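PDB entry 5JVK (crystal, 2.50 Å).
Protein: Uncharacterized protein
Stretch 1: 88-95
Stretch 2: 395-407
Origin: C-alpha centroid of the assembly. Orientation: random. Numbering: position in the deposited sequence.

Stretch 1 (88-95) VVNYAVVP
Stretch 2 (395-407) LRSDFSPKPSYQA

Ala92, a buried residue whose CA-to-CB bond points toward the partner stretch, marks the apolar centre of the contact. Its CB lies 4.0 Å from CG of Pro401 (ring C-gamma endo) and 4.2 Å from CD1 of Tyr405, both van der Waals distances. Val94 (chi1 -53°, m) extends this patch: its CG1 sits 4.1 Å from CE1 of Tyr405, at the ring edge and near its plane. Tyr405 holds chi1 at -174° (t) and chi2 at -83°.

The strand's alternation matches the side chains that meet stretch 2. Residues 88-94 belong to a strand that begins earlier in the chain, with phi from -142° to -99° and psi from 96° to 175°; the CA-to-CB bonds of Asn90, Ala92 and Val94 point toward stretch 2, those of Tyr91 and Val93 away. In stretch 2, a type I turn from Arg396 to Phe399, closed by Phe399 N to Arg396 O at 3.0 Å, leads through extended Ser400, Pro401 and Lys402 into the helix that continues beyond Ala407. Strand and helix axes run 3° from parallel, 8.9 Å apart at closest approach. CA atoms set the register: Asn90 to Ser400 at 5.9 Å, Ala92 to Gln406 at 6.2 Å.

Gln406 (chi1 -170°, t; chi2 81°, p; chi3 22°) starts sideways, but its end comes nearer the strand. Its NE2 donates to the backbone O of Val93 at 3.1 Å and 166°, so Val93 bonds through its carbonyl although its CA-to-CB bond points away (chi1 -178°, t).

At the other end, Asn90 N donates a weak bond to OG of Ser400 (chi1 t), 3.4 Å long but nearly straight at 163°. Farther out, NH1 of Arg396 (m, t, t, chi4 82°) donates to OD1 of Asn90 (chi1 -67°, m; chi2 106°) at 3.2 Å and a more bent 139°. Within stretch 2, Ser400 N, just after the turn, donates to OD2 of Asp398 at 3.1 Å.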

# COMPACT_ATOMS: atom_id res chain seq x y z
N VAL A 88 8.96 -3.56 25.28
CA VAL A 88 9.38 -4.18 24.02
C VAL A 88 8.52 -3.64 22.87
O VAL A 88 7.30 -3.76 22.89
CB VAL A 88 9.28 -5.73 24.06
CG1 VAL A 88 9.78 -6.33 22.75
CG2 VAL A 88 10.06 -6.29 25.24
N VAL A 89 9.19 -3.01 21.90
CA VAL A 89 8.56 -2.58 20.65
C VAL A 89 9.51 -2.86 19.48
O VAL A 89 10.64 -3.30 19.69
CB VAL A 89 8.19 -1.07 20.66
CG1 VAL A 89 7.09 -0.81 21.68
CG2 VAL A 89 9.40 -0.19 20.94
N ASN A 90 9.04 -2.63 18.26
CA ASN A 90 9.88 -2.75 17.07
C ASN A 90 10.32 -1.38 16.58
O ASN A 90 9.68 -0.36 16.86
CB ASN A 90 9.13 -3.51 15.98
CG ASN A 90 8.90 -4.97 16.34
OD1 ASN A 90 7.79 -5.37 16.67
ND2 ASN A 90 9.97 -5.77 16.29
N TYR A 91 11.44 -1.37 15.85
CA TYR A 91 12.05 -0.14 15.33
C TYR A 91 12.61 -0.41 13.94
O TYR A 91 13.46 -1.28 13.76
CB TYR A 91 13.15 0.33 16.28
CG TYR A 91 13.62 1.75 16.04
CD1 TYR A 91 12.88 2.83 16.51
CD2 TYR A 91 14.80 2.00 15.34
CE1 TYR A 91 13.30 4.14 16.28
CE2 TYR A 91 15.23 3.30 15.11
CZ TYR A 91 14.48 4.36 15.58
OH TYR A 91 14.91 5.65 15.36
N ALA A 92 12.12 0.35 12.96
CA ALA A 92 12.48 0.15 11.56
C ALA A 92 13.54 1.16 11.13
O ALA A 92 13.28 2.36 11.09
CB ALA A 92 11.24 0.27 10.68
N VAL A 93 14.75 0.67 10.82
CA VAL A 93 15.81 1.48 10.23
C VAL A 93 15.81 1.22 8.72
O VAL A 93 16.40 0.25 8.24
CB VAL A 93 17.19 1.17 10.86
CG1 VAL A 93 18.26 2.07 10.27
CG2 VAL A 93 17.12 1.34 12.38
N VAL A 94 15.14 2.11 7.98
CA VAL A 94 14.85 1.91 6.55
C VAL A 94 15.80 2.72 5.66
O VAL A 94 16.40 3.69 6.13
CB VAL A 94 13.38 2.27 6.20
CG1 VAL A 94 12.42 1.52 7.11
CG2 VAL A 94 13.13 3.78 6.26
N PRO A 95 15.95 2.32 4.37
CA PRO A 95 16.76 3.13 3.46
C PRO A 95 16.09 4.46 3.14
O PRO A 95 14.87 4.54 3.07
CB PRO A 95 16.86 2.26 2.21
CG PRO A 95 15.67 1.38 2.26
CD PRO A 95 15.45 1.10 3.71
N LEU A 395 1.67 -0.64 10.28
CA LEU A 395 1.91 -0.27 11.67
C LEU A 395 0.83 -0.88 12.56
O LEU A 395 -0.29 -1.12 12.10
CB LEU A 395 1.88 1.25 11.84
CG LEU A 395 2.79 2.09 10.94
CD1 LEU A 395 2.56 3.56 11.22
CD2 LEU A 395 4.25 1.72 11.15
N ARG A 396 1.18 -1.10 13.82
CA ARG A 396 0.21 -1.51 14.84
C ARG A 396 -0.55 -0.28 15.33
O ARG A 396 -0.21 0.85 14.97
CB ARG A 396 0.91 -2.20 16.00
CG ARG A 396 1.72 -3.42 15.59
CD ARG A 396 2.02 -4.32 16.78
NE ARG A 396 2.52 -5.61 16.33
CZ ARG A 396 3.78 -5.88 15.98
NH1 ARG A 396 4.73 -4.93 16.00
NH2 ARG A 396 4.10 -7.12 15.58
N SER A 397 -1.57 -0.50 16.16
CA SER A 397 -2.37 0.59 16.73
C SER A 397 -1.54 1.62 17.52
O SER A 397 -1.87 2.80 17.52
CB SER A 397 -3.50 0.04 17.61
OG SER A 397 -2.97 -0.58 18.76
N ASP A 398 -0.47 1.15 18.17
CA ASP A 398 0.46 2.04 18.91
C ASP A 398 1.58 2.65 18.03
O ASP A 398 2.59 3.11 18.57
CB ASP A 398 1.05 1.30 20.13
CG ASP A 398 1.90 0.08 19.75
OD1 ASP A 398 2.27 -0.68 20.67
OD2 ASP A 398 2.18 -0.13 18.55
N PHE A 399 1.39 2.63 16.71
CA PHE A 399 2.36 3.14 15.72
C PHE A 399 3.70 2.38 15.67
O PHE A 399 4.68 2.86 15.10
CB PHE A 399 2.56 4.66 15.88
CG PHE A 399 1.30 5.45 15.64
CD1 PHE A 399 1.01 5.96 14.38
CD2 PHE A 399 0.39 5.68 16.68
CE1 PHE A 399 -0.16 6.69 14.16
CE2 PHE A 399 -0.77 6.40 16.46
CZ PHE A 399 -1.05 6.91 15.20
N SER A 400 3.73 1.16 16.22
CA SER A 400 4.90 0.30 16.16
C SER A 400 4.91 -0.37 14.78
O SER A 400 3.89 -0.92 14.37
CB SER A 400 4.84 -0.77 17.25
OG SER A 400 5.99 -1.59 17.25
N PRO A 401 6.05 -0.33 14.06
CA PRO A 401 6.09 -0.93 12.72
C PRO A 401 6.12 -2.45 12.76
O PRO A 401 6.80 -3.04 13.60
CB PRO A 401 7.40 -0.38 12.13
CG PRO A 401 8.27 -0.17 13.31
CD PRO A 401 7.35 0.26 14.43
N LYS A 402 5.34 -3.07 11.87
CA LYS A 402 5.39 -4.51 11.62
C LYS A 402 6.43 -4.75 10.52
O LYS A 402 6.85 -3.79 9.86
CB LYS A 402 4.01 -5.02 11.21
CG LYS A 402 2.95 -4.87 12.29
CD LYS A 402 1.54 -4.92 11.72
CE LYS A 402 1.24 -6.27 11.10
NZ LYS A 402 -0.18 -6.37 10.64
N PRO A 403 6.87 -6.02 10.32
CA PRO A 403 7.83 -6.32 9.24
C PRO A 403 7.43 -5.83 7.84
O PRO A 403 8.31 -5.49 7.04
CB PRO A 403 7.92 -7.85 9.27
CG PRO A 403 7.64 -8.20 10.69
CD PRO A 403 6.61 -7.21 11.15
N SER A 404 6.13 -5.82 7.55
CA SER A 404 5.61 -5.35 6.27
C SER A 404 5.95 -3.89 5.96
O SER A 404 6.09 -3.52 4.79
CB SER A 404 4.10 -5.56 6.19
OG SER A 404 3.44 -4.93 7.27
N TYR A 405 6.08 -3.07 7.00
CA TYR A 405 6.53 -1.69 6.84
C TYR A 405 7.95 -1.64 6.27
O TYR A 405 8.21 -0.91 5.31
CB TYR A 405 6.50 -0.94 8.17
CG TYR A 405 6.82 0.53 8.02
CD1 TYR A 405 8.15 0.97 7.97
CD2 TYR A 405 5.81 1.47 7.88
CE1 TYR A 405 8.45 2.31 7.81
CE2 TYR A 405 6.11 2.82 7.72
CZ TYR A 405 7.43 3.23 7.68
OH TYR A 405 7.73 4.55 7.52
N GLN A 406 8.85 -2.41 6.88
CA GLN A 406 10.24 -2.50 6.44
C GLN A 406 10.32 -2.97 4.98
O GLN A 406 11.05 -2.40 4.18
CB GLN A 406 11.03 -3.48 7.32
CG GLN A 406 12.54 -3.48 7.10
CD GLN A 406 13.26 -2.34 7.81
OE1 GLN A 406 12.76 -1.77 8.78
NE2 GLN A 406 14.46 -2.03 7.34
N ALA A 407 9.55 -4.02 4.66
CA ALA A 407 9.50 -4.56 3.30
C ALA A 407 9.01 -3.54 2.27
O ALA A 407 9.52 -3.51 1.16
CB ALA A 407 8.61 -5.80 3.26